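Local structure of centrosomal protein of 104 kDa (Homo sapiens, 5LPI) at the zinc ion site. The protein is required for ciliogenesis and for the structural integrity of the ciliary tip, and interacts with tubulin and Nek1 kinase, this piece being its zinc finger array. Coordinates in Å, arbitrary orientation; residue numbers count along the deposited sequence, not the author numbering.

The zinc ion site. Residues 71, 73-74, 76, 86, 92. With ZN (zinc ion), chain B.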
loop_
_atom_site.group_PDB
_atom_site.type_symbol
_atom_site.label_atom_id
_atom_site.label_comp_id
_atom_site.label_asym_id
_atom_site.label_seq_id
_atom_site.Cartn_x
_atom_site.Cartn_y
_atom_site.Cartn_z
ATOM N N CYS A 71 8.250 -9.927 10.494
ATOM C CA CYS A 71 9.652 -9.822 10.867
ATOM C C CYS A 71 9.832 -8.599 11.748
ATOM O O CYS A 71 9.543 -7.473 11.322
ATOM C CB CYS A 71 10.559 -9.725 9.644
ATOM S SG CYS A 71 12.267 -9.281 10.148
ATOM N N ARG A 73 12.458 -7.195 12.481
ATOM C CA ARG A 73 13.499 -6.305 11.969
ATOM C C ARG A 73 12.929 -5.314 10.959
ATOM O O ARG A 73 13.041 -4.097 11.139
ATOM C CB ARG A 73 14.643 -7.121 11.350
ATOM C CG ARG A 73 15.853 -6.307 10.876
ATOM C CD ARG A 73 16.932 -7.247 10.323
ATOM N NE ARG A 73 17.732 -6.667 9.239
ATOM C CZ ARG A 73 18.938 -6.132 9.405
ATOM N NH1 ARG A 73 19.488 -6.100 10.612
ATOM N NH2 ARG A 73 19.605 -5.645 8.366
ATOM N N CYS A 74 12.300 -5.812 9.895
ATOM C CA CYS A 74 11.805 -4.931 8.848
ATOM C C CYS A 74 10.328 -4.581 8.987
ATOM O O CYS A 74 9.852 -3.728 8.236
ATOM C CB CYS A 74 12.041 -5.551 7.465
ATOM S SG CYS A 74 11.222 -7.127 7.227
ATOM N N GLU A 76 7.821 -6.193 8.057
ATOM C CA GLU A 76 7.027 -6.699 6.951
ATOM C C GLU A 76 6.496 -8.102 7.250
ATOM O O GLU A 76 6.987 -8.813 8.133
ATOM C CB GLU A 76 7.854 -6.704 5.663
ATOM C CG GLU A 76 8.305 -5.303 5.231
ATOM C CD GLU A 76 9.082 -5.290 3.923
ATOM O OE1 GLU A 76 9.161 -6.344 3.247
ATOM O OE2 GLU A 76 9.620 -4.216 3.570
ATOM N N HIS A 86 14.498 -16.044 7.030
ATOM C CA HIS A 86 14.494 -14.593 6.837
ATOM C C HIS A 86 15.181 -13.893 8.001
ATOM O O HIS A 86 16.058 -13.044 7.808
ATOM C CB HIS A 86 13.054 -14.080 6.675
ATOM C CG HIS A 86 12.952 -12.586 6.509
ATOM N ND1 HIS A 86 12.755 -11.987 5.282
ATOM C CD2 HIS A 86 13.020 -11.576 7.412
ATOM C CE1 HIS A 86 12.710 -10.676 5.436
ATOM N NE2 HIS A 86 12.876 -10.398 6.717
ATOM N N CYS A 92 17.078 -8.046 5.363
ATOM C CA CYS A 92 16.006 -7.088 5.129
ATOM C C CYS A 92 16.415 -5.699 5.622
ATOM O O CYS A 92 17.323 -5.543 6.449
ATOM C CB CYS A 92 14.724 -7.543 5.831
ATOM S SG CYS A 92 14.909 -7.771 7.618
HETATM ZN ZN ZN B . 12.862 -8.715 7.892
#
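Cys71 and Cys74 form the CxxC motif of a CCHC zinc finger, one of the four zinc sites in this array. The motif sits in the turn between strands 68-70 and 77-79, a zinc knuckle; His86 comes from helix 83-89 and Cys92 from the loop just after it. Three thiolate sulfurs and one imidazole nitrogen thus close around the zinc in near-tetrahedral geometry, the angles running from 104° between the two knuckle sulfurs to 116° between Cys92 SG and Cys71 SG. The imidazole binds through NE2, 2.1 Å from ZN, and points its far nitrogen, ND1, away from the metal. Its CG lies anti to the backbone N (chi1 178°), which carries the ring out from the helix and brings it tip-on to the ion. The cysteines reach in differently. Cys71 SG is also anti to its own backbone N and meets ZN at 2.4 Å, whereas the SG atoms of Cys74 and Cys92 take the crowded position between N and the carbonyl carbon, with Cys92 SG 2.3 Å from ZN. Backbone amides of the knuckle turn back onto the sulfurs: Cys74 N donates to Cys71 SG at 3.5 Å in a nearly straight bond, and the amides of Arg73 and Glu76 add weaker ones to Cys71 SG and Cys74 SG. Such donors probably spread the negative charge of the thiolates. Arg73 ties the knuckle to the last ligand. Its side chain is stretched out as far as CD and passes alongside Cys92 SG; the bend at the last torsion then turns the guanidinium, which grips the carbonyl oxygen Cys92 O side-on, NE and NH2 each at 3.0 Å. NH2 approaches nearly along the C=O axis, while NE comes from above the carbonyl plane. By pinning the strand turn, the helix and the segment beyond it to one ion, the site holds this small finger folded within the array.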